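PDB 3BJB: probable transcriptional regulator, TetR family protein from Rhodococcus sp., which probably binds cis-regulatory DNA through a predicted helix-turn-helix and acts as a TetR-family transcription factor. Local coordinates for residues K66-I78 with M120-D134. Numbering follows the deposited sequence.
Sequences KTHLFVAVMVDQI and MIQSTSTANVASVPD. With SO4 (sulfate ion), chain L.
Met-120, a selenomethionine, is a knob set into a hole formed by Phe-70, Val-73, Met-74 and Gln-77 on helix 66-78. The extended chi2 (-178°) carries SE in between Val-73 and Met-74, and the bend at chi3 turns CE aside, against Met-74 CE: SE lies 3.8 Å from Val-73 CG1 and 3.6 Å from Met-74 CE, and both side chains cross that of Met-120 at about a right angle. Gln-77 lends only the aliphatic part of its chain, CG standing 4.0 Å from Met-120 SE. One turn on, Ser-123 points at the helix, its OG 3.4 Å from Phe-70 CB, while the phenyl ring leads off toward Ala-35 of helix 22-37. The axes of segments 66-78 and 120-126 approach to 8.5 Å, their N-to-C directions 116° apart. Helix 66-86 is the one that, as in TetR regulators generally, links the DNA-binding helices to the C-terminal domain, and here it lies against helix 114-126 of that domain. Farther along, the chain through 127-133 returns along the neighbouring flank, at His-68 and Val-71. Val-71 fills the angle between the two: CG2 rests on Ala-127 CB at 4.0 Å, whereas CG1, trans to the backbone N (chi1 162°), faces Val-132 and Asp-134. Val-132 lays CB over one face of the His-68 imidazole, offset toward the rim, 3.9 Å from the centroid, a CH-pi contact; ND1 is hydrogen-bonded to Ser-65 OG. An alanine in place of His-68 would remove the ring, and Val-132 would probably lose its flat cover and Ser-65 its imidazole partner. At the start of helix 66-78, Thr-67 N donates to O2 of a sulfate ion, probably from the crystallisation liquor.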
loop_
_atom_site.group_PDB
_atom_site.type_symbol
_atom_site.label_atom_id
_atom_site.label_comp_id
_atom_site.label_asym_id
_atom_site.label_seq_id
_atom_site.Cartn_x
_atom_site.Cartn_y
_atom_site.Cartn_z
ATOM N N LYS B 66 -8.144 9.429 14.464
ATOM C CA LYS B 66 -7.799 8.038 14.554
ATOM C C LYS B 66 -6.560 7.691 13.742
ATOM O O LYS B 66 -5.721 6.936 14.226
ATOM C CB LYS B 66 -8.985 7.197 14.124
ATOM C CG LYS B 66 -8.849 5.797 14.569
ATOM C CD LYS B 66 -10.175 5.135 14.601
ATOM C CE LYS B 66 -10.643 4.732 13.213
ATOM N NZ LYS B 66 -12.108 4.535 13.273
ATOM N N THR B 67 -6.456 8.221 12.517
ATOM C CA THR B 67 -5.312 7.933 11.661
ATOM C C THR B 67 -4.021 8.459 12.320
ATOM O O THR B 67 -2.955 7.838 12.185
ATOM C CB THR B 67 -5.471 8.425 10.173
ATOM O OG1 THR B 67 -5.809 9.792 10.174
ATOM C CG2 THR B 67 -6.587 7.697 9.417
ATOM N N HIS B 68 -4.131 9.547 13.084
ATOM C CA HIS B 68 -2.989 10.028 13.884
ATOM C C HIS B 68 -2.572 8.976 14.898
ATOM O O HIS B 68 -1.387 8.669 15.046
ATOM C CB HIS B 68 -3.314 11.305 14.690
ATOM C CG HIS B 68 -3.337 12.571 13.889
ATOM N ND1 HIS B 68 -4.415 12.939 13.108
ATOM C CD2 HIS B 68 -2.442 13.586 13.806
ATOM C CE1 HIS B 68 -4.167 14.115 12.552
ATOM N NE2 HIS B 68 -2.979 14.530 12.961
ATOM N N LEU B 69 -3.553 8.466 15.632
ATOM C CA LEU B 69 -3.289 7.523 16.696
ATOM C C LEU B 69 -2.604 6.278 16.152
ATOM O O LEU B 69 -1.533 5.899 16.641
ATOM C CB LEU B 69 -4.565 7.192 17.445
ATOM C CG LEU B 69 -4.545 6.021 18.400
ATOM C CD1 LEU B 69 -3.730 6.364 19.665
ATOM C CD2 LEU B 69 -6.003 5.695 18.733
ATOM N N PHE B 70 -3.176 5.666 15.110
ATOM C CA PHE B 70 -2.554 4.464 14.550
ATOM C C PHE B 70 -1.213 4.636 13.824
ATOM O O PHE B 70 -0.448 3.689 13.684
ATOM C CB PHE B 70 -3.562 3.674 13.753
ATOM C CG PHE B 70 -4.553 3.040 14.603
ATOM C CD1 PHE B 70 -4.210 1.944 15.367
ATOM C CD2 PHE B 70 -5.845 3.560 14.688
ATOM C CE1 PHE B 70 -5.157 1.343 16.210
ATOM C CE2 PHE B 70 -6.795 2.962 15.519
ATOM C CZ PHE B 70 -6.442 1.863 16.285
ATOM N N VAL B 71 -0.911 5.854 13.414
ATOM C CA VAL B 71 0.412 6.184 12.924
ATOM C C VAL B 71 1.392 6.193 14.087
ATOM O O VAL B 71 2.477 5.631 13.989
ATOM C CB VAL B 71 0.410 7.531 12.205
ATOM C CG1 VAL B 71 1.841 8.083 12.087
ATOM C CG2 VAL B 71 -0.241 7.383 10.832
ATOM N N ALA B 72 0.999 6.806 15.198
ATOM C CA ALA B 72 1.796 6.763 16.425
ATOM C C ALA B 72 1.928 5.330 16.950
ATOM O O ALA B 72 2.952 4.998 17.532
ATOM C CB ALA B 72 1.197 7.670 17.501
ATOM N N VAL B 73 0.898 4.490 16.776
ATOM C CA VAL B 73 0.988 3.084 17.214
ATOM C C VAL B 73 2.048 2.388 16.381
ATOM O O VAL B 73 2.908 1.728 16.931
ATOM C CB VAL B 73 -0.360 2.305 17.156
ATOM C CG1 VAL B 73 -0.123 0.811 17.127
ATOM C CG2 VAL B 73 -1.241 2.639 18.342
HETATM N N MSE B 74 1.988 2.559 15.061
HETATM C CA MSE B 74 3.000 2.061 14.131
HETATM C C MSE B 74 4.460 2.476 14.492
HETATM O O MSE B 74 5.358 1.644 14.533
HETATM C CB MSE B 74 2.631 2.525 12.732
HETATM C CG MSE B 74 3.682 2.267 11.687
HETATM SE SE MSE B 74 3.410 0.602 10.716
HETATM C CE MSE B 74 3.847 -0.680 12.125
ATOM N N VAL B 75 4.676 3.762 14.759
ATOM C CA VAL B 75 5.983 4.298 15.155
ATOM C C VAL B 75 6.508 3.625 16.424
ATOM O O VAL B 75 7.695 3.224 16.485
ATOM C CB VAL B 75 5.916 5.844 15.317
ATOM C CG1 VAL B 75 7.064 6.392 16.148
ATOM C CG2 VAL B 75 5.858 6.509 13.956
ATOM N N ASP B 76 5.634 3.493 17.428
ATOM C CA ASP B 76 5.951 2.731 18.646
ATOM C C ASP B 76 6.308 1.267 18.337
ATOM O O ASP B 76 7.197 0.690 18.966
ATOM C CB ASP B 76 4.780 2.788 19.637
ATOM C CG ASP B 76 4.992 1.894 20.871
ATOM O OD1 ASP B 76 5.877 2.198 21.720
ATOM O OD2 ASP B 76 4.245 0.893 20.985
ATOM N N GLN B 77 5.635 0.685 17.352
ATOM C CA GLN B 77 5.808 -0.733 17.034
ATOM C C GLN B 77 7.024 -1.001 16.172
ATOM O O GLN B 77 7.590 -2.089 16.197
ATOM C CB GLN B 77 4.550 -1.278 16.366
ATOM C CG GLN B 77 3.428 -1.440 17.360
ATOM C CD GLN B 77 3.528 -2.754 18.057
ATOM O OE1 GLN B 77 3.589 -3.807 17.394
ATOM N NE2 GLN B 77 3.553 -2.723 19.394
ATOM N N ILE B 78 7.400 -0.000 15.398
ATOM C CA ILE B 78 8.619 -0.029 14.651
ATOM C C ILE B 78 9.773 0.195 15.623
ATOM O O ILE B 78 10.808 -0.455 15.502
ATOM C CB ILE B 78 8.614 1.021 13.516
ATOM C CG1 ILE B 78 7.810 0.485 12.329
ATOM C CG2 ILE B 78 10.061 1.386 13.098
ATOM C CD1 ILE B 78 7.430 1.575 11.301
HETATM N N MSE B 120 -2.662 -0.513 11.050
HETATM C CA MSE B 120 -1.506 0.361 11.040
HETATM C C MSE B 120 -1.081 0.678 9.633
HETATM O O MSE B 120 -0.748 1.811 9.328
HETATM C CB MSE B 120 -0.336 -0.234 11.802
HETATM C CG MSE B 120 -0.615 -0.547 13.271
HETATM SE SE MSE B 120 0.990 -1.243 14.190
HETATM C CE MSE B 120 1.252 -2.915 13.219
ATOM N N ILE B 121 -1.058 -0.347 8.797
ATOM C CA ILE B 121 -0.779 -0.235 7.388
ATOM C C ILE B 121 -1.834 0.681 6.703
ATOM O O ILE B 121 -1.479 1.636 5.992
ATOM C CB ILE B 121 -0.777 -1.641 6.736
ATOM C CG1 ILE B 121 0.191 -2.605 7.458
ATOM C CG2 ILE B 121 -0.578 -1.576 5.209
ATOM C CD1 ILE B 121 1.642 -2.464 7.110
ATOM N N GLN B 122 -3.122 0.432 6.913
ATOM C CA GLN B 122 -4.076 1.277 6.198
ATOM C C GLN B 122 -3.926 2.683 6.625
ATOM O O GLN B 122 -3.954 3.569 5.791
ATOM C CB GLN B 122 -5.511 0.848 6.339
ATOM C CG GLN B 122 -5.792 -0.329 5.498
ATOM C CD GLN B 122 -7.172 -0.910 5.772
ATOM O OE1 GLN B 122 -8.118 -0.182 6.166
ATOM N NE2 GLN B 122 -7.305 -2.229 5.555
ATOM N N SER B 123 -3.713 2.892 7.916
ATOM C CA SER B 123 -3.495 4.231 8.451
ATOM C C SER B 123 -2.326 4.950 7.817
ATOM O O SER B 123 -2.438 6.103 7.487
ATOM C CB SER B 123 -3.331 4.170 9.963
ATOM O OG SER B 123 -4.593 4.247 10.587
ATOM N N THR B 124 -1.218 4.264 7.618
ATOM C CA THR B 124 -0.003 4.844 6.993
ATOM C C THR B 124 -0.121 5.081 5.471
ATOM O O THR B 124 0.533 5.956 4.906
ATOM C CB THR B 124 1.190 3.950 7.350
ATOM O OG1 THR B 124 1.457 4.118 8.748
ATOM C CG2 THR B 124 2.432 4.274 6.524
ATOM N N SER B 125 -0.991 4.311 4.828
ATOM C CA SER B 125 -1.344 4.540 3.435
ATOM C C SER B 125 -2.140 5.825 3.266
ATOM O O SER B 125 -1.750 6.667 2.484
ATOM C CB SER B 125 -2.126 3.363 2.874
ATOM O OG SER B 125 -1.294 2.235 2.821
ATOM N N THR B 126 -3.233 5.986 3.995
ATOM C CA THR B 126 -4.070 7.171 3.846
ATOM C C THR B 126 -3.493 8.456 4.489
ATOM O O THR B 126 -4.039 9.522 4.286
ATOM C CB THR B 126 -5.519 6.940 4.408
ATOM O OG1 THR B 126 -5.481 6.784 5.836
ATOM C CG2 THR B 126 -6.176 5.704 3.792
ATOM N N ALA B 127 -2.399 8.382 5.243
ATOM C CA ALA B 127 -2.000 9.519 6.078
ATOM C C ALA B 127 -1.157 10.573 5.390
ATOM O O ALA B 127 0.054 10.470 5.342
ATOM C CB ALA B 127 -1.291 9.046 7.344
ATOM N N ASN B 128 -1.790 11.630 4.909
ATOM C CA ASN B 128 -1.011 12.711 4.348
ATOM C C ASN B 128 0.009 13.252 5.343
ATOM O O ASN B 128 -0.292 13.469 6.525
ATOM C CB ASN B 128 -1.881 13.821 3.792
ATOM C CG ASN B 128 -1.122 14.689 2.830
ATOM O OD1 ASN B 128 -0.232 15.447 3.228
ATOM N ND2 ASN B 128 -1.437 14.560 1.547
ATOM N N VAL B 129 1.224 13.449 4.837
ATOM C CA VAL B 129 2.392 13.742 5.669
ATOM C C VAL B 129 2.376 15.192 6.188
ATOM O O VAL B 129 2.811 15.481 7.321
ATOM C CB VAL B 129 3.726 13.338 4.931
ATOM C CG1 VAL B 129 3.704 13.751 3.438
ATOM C CG2 VAL B 129 4.990 13.868 5.672
ATOM N N ALA B 130 1.837 16.095 5.370
ATOM C CA ALA B 130 1.666 17.476 5.781
ATOM C C ALA B 130 0.661 17.599 6.929
ATOM O O ALA B 130 0.821 18.462 7.800
ATOM C CB ALA B 130 1.251 18.344 4.595
ATOM N N SER B 131 -0.355 16.732 6.930
ATOM C CA SER B 131 -1.436 16.789 7.930
ATOM C C SER B 131 -1.149 16.029 9.228
ATOM O O SER B 131 -1.524 16.487 10.317
ATOM C CB SER B 131 -2.779 16.339 7.333
ATOM O OG SER B 131 -2.601 15.637 6.122
ATOM N N VAL B 132 -0.510 14.866 9.106
ATOM C CA VAL B 132 -0.111 14.088 10.269
ATOM C C VAL B 132 1.391 13.885 10.207
ATOM O O VAL B 132 1.880 13.063 9.430
ATOM C CB VAL B 132 -0.949 12.777 10.459
ATOM C CG1 VAL B 132 -1.813 12.464 9.240
ATOM C CG2 VAL B 132 -0.071 11.586 10.885
ATOM N N PRO B 133 2.127 14.683 11.006
ATOM C CA PRO B 133 3.580 14.834 10.965
ATOM C C PRO B 133 4.347 13.669 11.580
ATOM O O PRO B 133 5.575 13.701 11.605
ATOM C CB PRO B 133 3.825 16.108 11.794
ATOM C CG PRO B 133 2.471 16.695 12.068
ATOM C CD PRO B 133 1.541 15.533 12.056
ATOM N N ASP B 134 3.634 12.673 12.094
ATOM C CA ASP B 134 4.253 11.439 12.549
ATOM C C ASP B 134 4.383 10.491 11.356
ATOM O O ASP B 134 5.044 9.450 11.448
ATOM C CB ASP B 134 3.377 10.751 13.613
ATOM C CG ASP B 134 3.803 11.046 15.051
ATOM O OD1 ASP B 134 4.900 11.616 15.267
ATOM O OD2 ASP B 134 3.031 10.683 15.978
HETATM S S SO4 L . -10.323 8.750 10.468
HETATM O O1 SO4 L . -10.001 7.816 9.386
HETATM O O2 SO4 L . -9.080 9.380 10.927
HETATM O O3 SO4 L . -11.263 9.770 9.981
HETATM O O4 SO4 L . -10.969 8.013 11.558
#